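Local coordinates for cysteine desulfurase (Fervidobacterium islandicum, PDB 6A6E), which catalyses the pyridoxal-phosphate-dependent release of sulfur from cysteine, leaving alanine, and probably supplies that sulfur for iron-sulfur cluster assembly, at residues Cys46-Glu51 against Ile300-Ser305; Glu84-Phe89 against Val294-Thr299; Ile154-Asp157 against Val161-Asn164; Glu165-Thr170 against Ile195-Glu200. All coordinates share one frame; numbering follows the deposited sequence.

The four contacts form two pairs within the fold-type I architecture of a class-V aminotransferase family enzyme. Interactions 1 and 2 share helix 290-306, which meets helix 47-59 in the first and helix 70-90 in the second; their centres lie about 10 Å apart, and a Lys85-Asp301 salt bridge joins them. Interaction 3, where strand 150-154 passes into helix 164-173, and interaction 4, where that helix packs beside helix 195-201 on the seven-stranded sheet, are also about 10 Å apart between centres; Thr155 O and Ser166 OG probably hydrogen-bond between them. Along the chain, both are nested inside interaction 2, itself inside interaction 1. Centres of interactions 1 and 3 stand about 37 Å apart, on opposite sides of the subunit's centre.

Interaction 1. Residues Cys46-Glu51 against Ile300-Ser305; sequences CKSVIE and IDYLES
Cys46 and Tyr302 each carry the first atom beyond CB trans to the backbone nitrogen (chi1 172° and 175°), and this sends the thiol and the phenol ring into the gap between two helices. The result is a cysteine sulfur-aromatic contact, set at the N-cap of helix 47-59 and near the C-terminal end of helix 290-306 in this class-V aminotransferase family enzyme. Cys46 SG lies over one face of the Tyr302 ring, 3.9 Å from its centroid and 19° off the ring normal. It is shifted toward the rim, so the nearest ring atom is CE1, 3.6 Å from the sulfur.

Val49, one helical turn on, touches the tyrosine closer to its root. The CG2 methyl of Val49 comes within 3.9 Å of Tyr302 CB, the two side chains crossing at about a right angle. Ser48 adds a looser flank, its OG 4.2 Å from Tyr302 CD1. No hydrogen bond links the two segments, and the buried area is modest; sulfur, methyl and ring make an essentially apolar junction.

The polar end of the tyrosine is held elsewhere: its OH is hydrogen-bonded to Asp21 OD2, while its side chain also touches Phe22. Asp21 takes part in a backbone hydrogen bond with Lys47 as well, so the same short loop is tied to both helices. Lys47, which packs on Leu58 of the second subunit, reaches along its helix to Glu51 in a salt bridge, where its NZ meets OE2 of Glu51 from above the carboxylate plane at 2.7 Å.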
loop_
_atom_site.group_PDB
_atom_site.type_symbol
_atom_site.label_atom_id
_atom_site.label_comp_id
_atom_site.label_asym_id
_atom_site.label_seq_id
_atom_site.Cartn_x
_atom_site.Cartn_y
_atom_site.Cartn_z
ATOM N N CYS A 46 9.235 -3.369 16.772
ATOM C CA CYS A 46 9.199 -4.240 17.916
ATOM C C CYS A 46 9.383 -5.678 17.478
ATOM O O CYS A 46 8.674 -6.157 16.595
ATOM C CB CYS A 46 7.860 -4.059 18.616
ATOM S SG CYS A 46 7.632 -5.273 19.904
ATOM N N LYS A 47 10.333 -6.385 18.077
ATOM C CA LYS A 47 10.634 -7.744 17.650
ATOM C C LYS A 47 9.438 -8.686 17.800
ATOM O O LYS A 47 9.146 -9.445 16.892
ATOM C CB LYS A 47 11.776 -8.282 18.443
ATOM C CG LYS A 47 12.288 -9.617 17.964
ATOM C CD LYS A 47 13.671 -9.851 18.569
ATOM C CE LYS A 47 13.720 -11.160 19.306
ATOM N NZ LYS A 47 13.812 -12.247 18.316
ATOM N N SER A 48 8.702 -8.593 18.900
ATOM C CA SER A 48 7.607 -9.534 19.110
ATOM C C SER A 48 6.487 -9.281 18.107
ATOM O O SER A 48 5.871 -10.229 17.644
ATOM C CB SER A 48 7.107 -9.513 20.567
ATOM O OG SER A 48 6.408 -8.314 20.906
ATOM N N VAL A 49 6.263 -8.006 17.737
ATOM C CA VAL A 49 5.218 -7.698 16.734
ATOM C C VAL A 49 5.633 -8.255 15.390
ATOM O O VAL A 49 4.826 -8.883 14.680
ATOM C CB VAL A 49 4.945 -6.191 16.625
ATOM C CG1 VAL A 49 4.108 -5.833 15.396
ATOM C CG2 VAL A 49 4.298 -5.727 17.918
ATOM N N ILE A 50 6.881 -8.034 15.024
ATOM C CA ILE A 50 7.338 -8.485 13.734
ATOM C C ILE A 50 7.337 -10.017 13.633
ATOM O O ILE A 50 7.051 -10.569 12.548
ATOM C CB ILE A 50 8.753 -7.896 13.410
ATOM C CG1 ILE A 50 8.683 -6.351 13.358
ATOM C CG2 ILE A 50 9.298 -8.455 12.130
ATOM C CD1 ILE A 50 7.791 -5.764 12.291
ATOM N N GLU A 51 7.635 -10.718 14.753
ATOM C CA GLU A 51 7.557 -12.186 14.807
ATOM C C GLU A 51 6.134 -12.664 14.589
ATOM O O GLU A 51 5.894 -13.701 13.990
ATOM C CB GLU A 51 8.099 -12.752 16.173
ATOM C CG GLU A 51 9.610 -12.700 16.218
ATOM C CD GLU A 51 10.258 -13.166 17.552
ATOM O OE1 GLU A 51 9.581 -13.203 18.626
ATOM O OE2 GLU A 51 11.492 -13.460 17.499
ATOM N N ILE A 300 -0.916 -2.299 17.906
ATOM C CA ILE A 300 -1.872 -1.761 18.841
ATOM C C ILE A 300 -2.002 -2.698 20.068
ATOM O O ILE A 300 -2.072 -2.175 21.186
ATOM C CB ILE A 300 -3.218 -1.492 18.163
ATOM C CG1 ILE A 300 -3.091 -0.312 17.186
ATOM C CG2 ILE A 300 -4.295 -1.086 19.156
ATOM C CD1 ILE A 300 -4.309 -0.208 16.306
ATOM N N ASP A 301 -2.054 -4.041 19.895
ATOM C CA ASP A 301 -2.065 -4.895 21.070
ATOM C C ASP A 301 -0.834 -4.646 21.967
ATOM O O ASP A 301 -0.952 -4.645 23.193
ATOM C CB ASP A 301 -2.087 -6.404 20.758
ATOM C CG ASP A 301 -3.360 -6.867 20.020
ATOM O OD1 ASP A 301 -4.421 -6.188 20.112
ATOM O OD2 ASP A 301 -3.271 -7.921 19.367
ATOM N N TYR A 302 0.333 -4.498 21.369
ATOM C CA TYR A 302 1.558 -4.215 22.116
ATOM C C TYR A 302 1.475 -2.900 22.912
ATOM O O TYR A 302 1.770 -2.839 24.137
ATOM C CB TYR A 302 2.731 -4.202 21.172
ATOM C CG TYR A 302 4.045 -3.816 21.787
ATOM C CD1 TYR A 302 4.797 -4.733 22.496
ATOM C CD2 TYR A 302 4.545 -2.531 21.647
ATOM C CE1 TYR A 302 6.030 -4.374 23.053
ATOM C CE2 TYR A 302 5.735 -2.143 22.238
ATOM C CZ TYR A 302 6.486 -3.068 22.933
ATOM O OH TYR A 302 7.698 -2.676 23.496
ATOM N N LEU A 303 1.031 -1.845 22.267
ATOM C CA LEU A 303 0.913 -0.593 22.941
ATOM C C LEU A 303 -0.087 -0.689 24.105
ATOM O O LEU A 303 0.117 -0.069 25.134
ATOM C CB LEU A 303 0.506 0.508 21.982
ATOM C CG LEU A 303 1.559 0.889 20.917
ATOM C CD1 LEU A 303 0.920 1.800 19.888
ATOM C CD2 LEU A 303 2.685 1.607 21.595
ATOM N N GLU A 304 -1.199 -1.401 23.928
ATOM C CA GLU A 304 -2.211 -1.466 24.969
ATOM C C GLU A 304 -1.713 -2.369 26.098
ATOM O O GLU A 304 -2.119 -2.151 27.198
ATOM C CB GLU A 304 -3.577 -1.940 24.479
ATOM C CG GLU A 304 -4.075 -1.341 23.187
ATOM C CD GLU A 304 -5.193 -0.345 23.281
ATOM O OE1 GLU A 304 -5.037 0.629 24.037
ATOM O OE2 GLU A 304 -6.186 -0.485 22.490
ATOM N N SER A 305 -0.846 -3.349 25.835
ATOM C CA SER A 305 -0.242 -4.154 26.896
ATOM C C SER A 305 0.713 -3.340 27.793
ATOM O O SER A 305 0.700 -3.524 28.985
ATOM C CB SER A 305 0.496 -5.386 26.376
ATOM O OG SER A 305 1.850 -5.109 26.041
#

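Interaction 2. Residues Glu84-Phe89 against Val294-Thr299; sequences EKVANF and VGLGYT
Lys85 lies along helix 290-306 where helix 70-90 crosses it, the short helical segments being 9.2 Å apart at closest approach and inclined by 43°. Its CB points toward the other helix and stands 4.4 Å from Gly297 CA. Glycine at this position lets the backbones close in: CA of Lys85 and CA of Gly297 are 5.8 Å apart. CG lies trans to the carbonyl carbon (chi1 -60°), and from there the chain runs extended. CD passes over the glycine backbone, 3.5 Å from Gly297 O, and CE carries the ammonium group on toward Tyr298.

At the tip, NZ sits 3.6 Å from Tyr298 CE1, approaching the ring obliquely. Its main polar partner is Asp301, one turn farther along helix 290-306, with which it makes a salt bridge. NZ also donates to a water at 2.9 Å, and that water donates in turn to Val294 O while lying over one face of the Tyr298 ring. A methionine in its place would probably leave Asp301 without its charged mate and the water without this donor.

The deeper half of the contact is apolar. CG2 of Val86 meets CD2 of Leu296 at 4.0 Å, their side chains crossing at about a right angle. Val86 extends this packing to Ile300 and to Ile97 on strand 97-100, whereas Tyr298 touches Lys52 of helix 47-59; helix 290-306 is thus wedged between helices 47-59 and 70-90, the latter backed by the edge of the large sheet.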
loop_
_atom_site.group_PDB
_atom_site.type_symbol
_atom_site.label_atom_id
_atom_site.label_comp_id
_atom_site.label_asym_id
_atom_site.label_seq_id
_atom_site.Cartn_x
_atom_site.Cartn_y
_atom_site.Cartn_z
ATOM N N GLU A 84 -11.081 -4.309 13.777
ATOM C CA GLU A 84 -11.732 -4.072 15.070
ATOM C C GLU A 84 -10.787 -3.490 16.146
ATOM O O GLU A 84 -11.161 -2.598 16.937
ATOM C CB GLU A 84 -12.466 -5.361 15.485
ATOM C CG GLU A 84 -13.027 -5.377 16.920
ATOM C CD GLU A 84 -14.317 -4.546 17.157
ATOM O OE1 GLU A 84 -14.972 -4.778 18.219
ATOM O OE2 GLU A 84 -14.687 -3.672 16.323
ATOM N N LYS A 85 -9.570 -3.982 16.195
ATOM C CA LYS A 85 -8.580 -3.408 17.117
ATOM C C LYS A 85 -8.322 -1.932 16.823
ATOM O O LYS A 85 -8.200 -1.132 17.759
ATOM C CB LYS A 85 -7.272 -4.157 17.062
ATOM C CG LYS A 85 -7.389 -5.611 17.435
ATOM C CD LYS A 85 -6.055 -6.325 17.198
ATOM C CE LYS A 85 -6.168 -7.855 17.377
ATOM N NZ LYS A 85 -4.901 -8.582 17.214
ATOM N N VAL A 86 -8.308 -1.560 15.538
ATOM C CA VAL A 86 -8.076 -0.173 15.159
ATOM C C VAL A 86 -9.337 0.659 15.549
ATOM O O VAL A 86 -9.231 1.779 16.052
ATOM C CB VAL A 86 -7.747 -0.032 13.647
ATOM C CG1 VAL A 86 -7.839 1.394 13.205
ATOM C CG2 VAL A 86 -6.383 -0.643 13.330
ATOM N N ALA A 87 -10.514 0.127 15.268
ATOM C CA ALA A 87 -11.750 0.809 15.612
ATOM C C ALA A 87 -11.789 1.016 17.145
ATOM O O ALA A 87 -12.094 2.103 17.587
ATOM C CB ALA A 87 -12.982 0.005 15.136
ATOM N N ASN A 88 -11.437 0.011 17.935
ATOM C CA ASN A 88 -11.500 0.194 19.405
ATOM C C ASN A 88 -10.464 1.221 19.845
ATOM O O ASN A 88 -10.715 1.986 20.720
ATOM C CB ASN A 88 -11.246 -1.089 20.191
ATOM C CG ASN A 88 -12.369 -2.146 20.003
ATOM O OD1 ASN A 88 -13.469 -1.840 19.535
ATOM N ND2 ASN A 88 -12.058 -3.396 20.332
ATOM N N PHE A 89 -9.304 1.242 19.208
ATOM C CA PHE A 89 -8.260 2.206 19.563
ATOM C C PHE A 89 -8.670 3.652 19.346
ATOM O O PHE A 89 -8.154 4.549 20.045
ATOM C CB PHE A 89 -7.055 1.925 18.684
ATOM C CG PHE A 89 -5.832 2.707 19.038
ATOM C CD1 PHE A 89 -5.168 2.463 20.220
ATOM C CD2 PHE A 89 -5.295 3.621 18.142
ATOM C CE1 PHE A 89 -4.025 3.162 20.530
ATOM C CE2 PHE A 89 -4.099 4.273 18.425
ATOM C CZ PHE A 89 -3.472 4.046 19.621
ATOM N N VAL A 294 -2.931 -6.740 9.783
ATOM C CA VAL A 294 -2.800 -7.678 10.890
ATOM C C VAL A 294 -1.652 -7.235 11.808
ATOM O O VAL A 294 -1.792 -7.225 13.019
ATOM C CB VAL A 294 -2.568 -9.124 10.386
ATOM C CG1 VAL A 294 -2.227 -10.093 11.526
ATOM C CG2 VAL A 294 -3.802 -9.640 9.723
ATOM N N GLY A 295 -0.523 -6.870 11.215
ATOM C CA GLY A 295 0.617 -6.309 11.953
ATOM C C GLY A 295 0.302 -5.053 12.707
ATOM O O GLY A 295 0.724 -4.884 13.862
ATOM N N LEU A 296 -0.423 -4.147 12.097
ATOM C CA LEU A 296 -0.862 -2.957 12.777
ATOM C C LEU A 296 -1.707 -3.288 14.024
ATOM O O LEU A 296 -1.584 -2.658 15.077
ATOM C CB LEU A 296 -1.605 -2.003 11.856
ATOM C CG LEU A 296 -2.126 -0.695 12.458
ATOM C CD1 LEU A 296 -0.962 0.127 12.978
ATOM C CD2 LEU A 296 -2.877 0.107 11.456
ATOM N N GLY A 297 -2.625 -4.212 13.841
ATOM C CA GLY A 297 -3.421 -4.759 14.939
ATOM C C GLY A 297 -2.549 -5.280 16.086
ATOM O O GLY A 297 -2.808 -4.986 17.239
ATOM N N TYR A 298 -1.495 -6.016 15.745
ATOM C CA TYR A 298 -0.572 -6.510 16.751
ATOM C C TYR A 298 0.265 -5.414 17.417
ATOM O O TYR A 298 0.579 -5.535 18.595
ATOM C CB TYR A 298 0.329 -7.578 16.171
ATOM C CG TYR A 298 -0.391 -8.873 15.832
ATOM C CD1 TYR A 298 -1.373 -9.398 16.656
ATOM C CD2 TYR A 298 -0.018 -9.612 14.723
ATOM C CE1 TYR A 298 -1.990 -10.594 16.348
ATOM C CE2 TYR A 298 -0.648 -10.806 14.410
ATOM C CZ TYR A 298 -1.626 -11.270 15.210
ATOM O OH TYR A 298 -2.195 -12.468 14.870
ATOM N N THR A 299 0.597 -4.355 16.667
ATOM C CA THR A 299 1.212 -3.156 17.222
ATOM C C THR A 299 0.338 -2.468 18.246
ATOM O O THR A 299 0.782 -2.107 19.357
ATOM C CB THR A 299 1.569 -2.198 16.067
ATOM O OG1 THR A 299 2.402 -2.915 15.135
ATOM C CG2 THR A 299 2.239 -0.997 16.517
HETATM O O HOH W 1 -4.143 -7.918 14.503
#

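Interaction 3. Residues Ile154-Asp157 against Val161-Asn164; sequences ITAD and VITN
Ile154 and Ile162 form the tightly packed side of this turn, which leads from strand 150-154 into helix 164-173. Their CG2 methyls meet at 3.9 Å with the side chains crossing nearly at right angles, and CD1 of Ile162 reaches CB of Ala156 at 4.0 Å. Ile167 and Ser129 extend the packing round Ile162.

The looser side lies at Thr155, an exposed residue; here a water links backbone groups that do not pair directly, donating to Thr155 O and Val161 O and accepting from Thr163 N.

Asp157 closes the turn. Its N-H gives Val161 O a 2.8 Å bond, while Val161 N returns one of 2.9 Å to Asp157 OD1, arriving from above the carboxylate plane. Placing CG between the backbone N and the carbonyl carbon (chi1 75°) brings the carboxylate alongside Val161. OD1 also accepts from Lys159 N, as in an Asx turn. A leucine here would probably leave the N-H groups of Val161 and Lys159 without this acceptor and allow the turn to loosen. Two backbone N-H groups directed at one oxygen would be expected to favour the charged carboxylate.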
loop_
_atom_site.group_PDB
_atom_site.type_symbol
_atom_site.label_atom_id
_atom_site.label_comp_id
_atom_site.label_asym_id
_atom_site.label_seq_id
_atom_site.Cartn_x
_atom_site.Cartn_y
_atom_site.Cartn_z
ATOM N N ILE A 154 -5.353 29.155 7.269
ATOM C CA ILE A 154 -5.221 29.739 8.598
ATOM C C ILE A 154 -3.758 30.115 8.773
ATOM O O ILE A 154 -2.880 29.244 8.576
ATOM C CB ILE A 154 -5.600 28.719 9.658
ATOM C CG1 ILE A 154 -7.062 28.261 9.458
ATOM C CG2 ILE A 154 -5.343 29.267 11.037
ATOM C CD1 ILE A 154 -7.377 27.025 10.255
ATOM N N THR A 155 -3.463 31.375 9.099
ATOM C CA THR A 155 -2.053 31.824 9.081
ATOM C C THR A 155 -1.353 31.521 10.386
ATOM O O THR A 155 -1.974 31.429 11.438
ATOM C CB THR A 155 -1.937 33.332 8.820
ATOM O OG1 THR A 155 -2.685 33.983 9.805
ATOM C CG2 THR A 155 -2.568 33.692 7.523
ATOM N N ALA A 156 -0.062 31.257 10.298
ATOM C CA ALA A 156 0.759 30.995 11.427
ATOM C C ALA A 156 1.553 32.245 11.755
ATOM O O ALA A 156 1.725 33.089 10.867
ATOM C CB ALA A 156 1.737 29.888 11.109
ATOM N N ASP A 157 2.058 32.338 12.987
ATOM C CA ASP A 157 2.851 33.479 13.359
ATOM C C ASP A 157 4.311 33.184 12.958
ATOM O O ASP A 157 4.620 32.142 12.308
ATOM C CB ASP A 157 2.647 33.892 14.853
ATOM C CG ASP A 157 3.334 32.966 15.850
ATOM O OD1 ASP A 157 4.106 32.055 15.443
ATOM O OD2 ASP A 157 3.133 33.158 17.087
ATOM N N VAL A 161 3.437 29.249 14.896
ATOM C CA VAL A 161 2.359 28.865 15.828
ATOM C C VAL A 161 1.041 29.234 15.215
ATOM O O VAL A 161 0.901 30.311 14.598
ATOM C CB VAL A 161 2.521 29.548 17.237
ATOM C CG1 VAL A 161 1.410 29.145 18.199
ATOM C CG2 VAL A 161 3.802 29.118 17.839
ATOM N N ILE A 162 0.078 28.310 15.309
ATOM C CA ILE A 162 -1.317 28.601 14.953
ATOM C C ILE A 162 -2.039 28.948 16.284
ATOM O O ILE A 162 -2.274 28.075 17.100
ATOM C CB ILE A 162 -2.020 27.391 14.310
ATOM C CG1 ILE A 162 -1.306 26.960 13.046
ATOM C CG2 ILE A 162 -3.515 27.687 14.080
ATOM C CD1 ILE A 162 -1.582 27.813 11.860
ATOM N N THR A 163 -2.313 30.231 16.522
ATOM C CA THR A 163 -2.920 30.669 17.786
ATOM C C THR A 163 -4.418 30.512 17.701
ATOM O O THR A 163 -4.982 30.497 16.605
ATOM C CB THR A 163 -2.575 32.165 18.103
ATOM O OG1 THR A 163 -3.135 33.005 17.092
ATOM C CG2 THR A 163 -1.096 32.339 18.152
ATOM N N ASN A 164 -5.053 30.357 18.858
ATOM C CA ASN A 164 -6.530 30.379 18.948
ATOM C C ASN A 164 -7.117 31.597 18.306
ATOM O O ASN A 164 -8.150 31.507 17.604
ATOM C CB ASN A 164 -6.993 30.309 20.411
ATOM C CG ASN A 164 -6.855 28.946 20.995
ATOM O OD1 ASN A 164 -6.337 28.027 20.340
ATOM N ND2 ASN A 164 -7.370 28.767 22.225
HETATM O O HOH W 2 -1.145 31.999 14.259
#

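Interaction 4. Residues Glu165-Thr170 against Ile195-Glu200; sequences ESILKT and IELIRE
Ile167 and Ile198 mark the closest backbone approach, their CA atoms 7.2 Å apart, between helix segments that run nearly parallel, 12° apart in direction with axes separated by 10.5 Å. Ile167 does most of the bridging. Its CD1 methyl, carried outward by an extended second torsion (chi2 156°), reaches CG1 of Ile198 at 4.0 Å, and its CG2 branch lies 4.1 Å from the same CG1. The two isoleucines cross at about a right angle, so two branches of one meet the stem of the other.

Leu197 adds a second, looser layer toward the surface. Its CD2 stands 4.3 Å from Ile167 CD1, while its CD1 comes only to 4.5 Å from CD2 of Leu168. The contact is wholly apolar. On a different face of helix 164-173, Thr170 OG1 donates to Ser166 O at 2.8 Å, and Thr170 N reaches that oxygen from the opposite face of its carbonyl plane.

Beneath the helices lies the large sheet. Ile198 rests on Val180 and Ile182 of strand 179-183 and on Leu207 of strand 206-210, the two parallel strands that helix 195-201 connects in a beta-alpha-beta crossover; Ser166 and Thr170 touch Ile154 of edge strand 150-154.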
loop_
_atom_site.group_PDB
_atom_site.type_symbol
_atom_site.label_atom_id
_atom_site.label_comp_id
_atom_site.label_asym_id
_atom_site.label_seq_id
_atom_site.Cartn_x
_atom_site.Cartn_y
_atom_site.Cartn_z
ATOM N N GLU A 165 -6.456 32.737 18.497
ATOM C CA GLU A 165 -6.905 33.982 17.851
ATOM C C GLU A 165 -6.856 33.919 16.350
ATOM O O GLU A 165 -7.825 34.373 15.684
ATOM C CB GLU A 165 -6.107 35.200 18.344
ATOM C CG GLU A 165 -6.544 36.551 17.796
ATOM C CD GLU A 165 -8.046 36.885 18.009
ATOM O OE1 GLU A 165 -8.706 36.430 19.017
ATOM O OE2 GLU A 165 -8.594 37.629 17.148
ATOM N N SER A 166 -5.766 33.370 15.787
ATOM C CA SER A 166 -5.711 33.186 14.320
ATOM C C SER A 166 -6.897 32.350 13.838
ATOM O O SER A 166 -7.526 32.647 12.826
ATOM C CB SER A 166 -4.396 32.519 13.891
ATOM O OG SER A 166 -4.396 32.451 12.470
ATOM N N ILE A 167 -7.234 31.316 14.587
ATOM C CA ILE A 167 -8.378 30.450 14.195
ATOM C C ILE A 167 -9.716 31.183 14.155
ATOM O O ILE A 167 -10.405 31.208 13.112
ATOM C CB ILE A 167 -8.467 29.199 15.101
ATOM C CG1 ILE A 167 -7.317 28.242 14.723
ATOM C CG2 ILE A 167 -9.758 28.437 14.840
ATOM C CD1 ILE A 167 -6.977 27.335 15.846
ATOM N N LEU A 168 -10.016 31.855 15.262
ATOM C CA LEU A 168 -11.195 32.783 15.338
ATOM C C LEU A 168 -11.180 33.917 14.327
ATOM O O LEU A 168 -12.221 34.196 13.752
ATOM C CB LEU A 168 -11.345 33.370 16.737
ATOM C CG LEU A 168 -11.552 32.274 17.780
ATOM C CD1 LEU A 168 -11.357 32.776 19.202
ATOM C CD2 LEU A 168 -12.919 31.635 17.596
ATOM N N LYS A 169 -10.022 34.552 14.092
ATOM C CA LYS A 169 -9.924 35.570 13.013
ATOM C C LYS A 169 -10.160 35.049 11.589
ATOM O O LYS A 169 -10.838 35.690 10.751
ATOM C CB LYS A 169 -8.576 36.273 13.056
ATOM C CG LYS A 169 -8.629 37.573 13.854
ATOM C CD LYS A 169 -7.772 38.683 13.237
ATOM C CE LYS A 169 -6.288 38.557 13.590
ATOM N NZ LYS A 169 -5.498 39.711 13.063
ATOM N N THR A 170 -9.617 33.871 11.297
ATOM C CA THR A 170 -9.892 33.274 9.978
ATOM C C THR A 170 -11.383 33.118 9.675
ATOM O O THR A 170 -11.813 33.315 8.551
ATOM C CB THR A 170 -9.232 31.909 9.849
ATOM O OG1 THR A 170 -7.829 32.060 10.107
ATOM C CG2 THR A 170 -9.504 31.312 8.438
ATOM N N ILE A 195 -8.160 20.880 18.105
ATOM C CA ILE A 195 -9.159 20.306 17.195
ATOM C C ILE A 195 -10.636 20.622 17.539
ATOM O O ILE A 195 -11.426 20.975 16.627
ATOM C CB ILE A 195 -9.004 18.772 17.123
ATOM C CG1 ILE A 195 -7.655 18.436 16.513
ATOM C CG2 ILE A 195 -10.122 18.183 16.282
ATOM C CD1 ILE A 195 -7.302 16.962 16.613
ATOM N N GLU A 196 -11.005 20.522 18.811
ATOM C CA GLU A 196 -12.405 20.863 19.223
ATOM C C GLU A 196 -12.773 22.329 18.996
ATOM O O GLU A 196 -13.860 22.645 18.511
ATOM C CB GLU A 196 -12.646 20.434 20.656
ATOM C CG GLU A 196 -12.657 18.917 20.727
ATOM C CD GLU A 196 -13.097 18.323 22.055
ATOM O OE1 GLU A 196 -14.039 18.841 22.658
ATOM O OE2 GLU A 196 -12.530 17.293 22.469
ATOM N N LEU A 197 -11.828 23.223 19.249
ATOM C CA LEU A 197 -12.067 24.647 18.961
ATOM C C LEU A 197 -12.282 24.803 17.453
ATOM O O LEU A 197 -13.190 25.513 17.009
ATOM C CB LEU A 197 -10.902 25.470 19.450
ATOM C CG LEU A 197 -10.920 26.934 18.999
ATOM C CD1 LEU A 197 -12.094 27.714 19.603
ATOM C CD2 LEU A 197 -9.571 27.554 19.330
ATOM N N ILE A 198 -11.485 24.090 16.644
ATOM C CA ILE A 198 -11.708 24.147 15.198
ATOM C C ILE A 198 -13.043 23.564 14.814
ATOM O O ILE A 198 -13.769 24.128 13.981
ATOM C CB ILE A 198 -10.510 23.513 14.405
ATOM C CG1 ILE A 198 -9.274 24.342 14.675
ATOM C CG2 ILE A 198 -10.801 23.447 12.892
ATOM C CD1 ILE A 198 -8.011 23.621 14.350
ATOM N N ARG A 199 -13.421 22.456 15.429
ATOM C CA ARG A 199 -14.678 21.816 15.065
ATOM C C ARG A 199 -15.878 22.769 15.330
ATOM O O ARG A 199 -16.789 22.869 14.488
ATOM C CB ARG A 199 -14.816 20.562 15.905
ATOM C CG ARG A 199 -16.200 19.921 15.979
ATOM C CD ARG A 199 -16.667 19.268 14.701
ATOM N NE ARG A 199 -16.878 20.143 13.545
ATOM C CZ ARG A 199 -17.123 19.691 12.307
ATOM N NH1 ARG A 199 -17.165 18.382 12.048
ATOM N NH2 ARG A 199 -17.274 20.534 11.293
ATOM N N GLU A 200 -15.866 23.462 16.473
ATOM C CA GLU A 200 -16.977 24.456 16.787
ATOM C C GLU A 200 -16.914 25.721 16.008
ATOM O O GLU A 200 -17.971 26.265 15.630
ATOM C CB GLU A 200 -17.084 24.779 18.279
ATOM C CG GLU A 200 -17.096 23.570 19.200
ATOM C CD GLU A 200 -18.164 22.537 18.852
ATOM O OE1 GLU A 200 -19.142 22.903 18.153
ATOM O OE2 GLU A 200 -18.011 21.355 19.276
#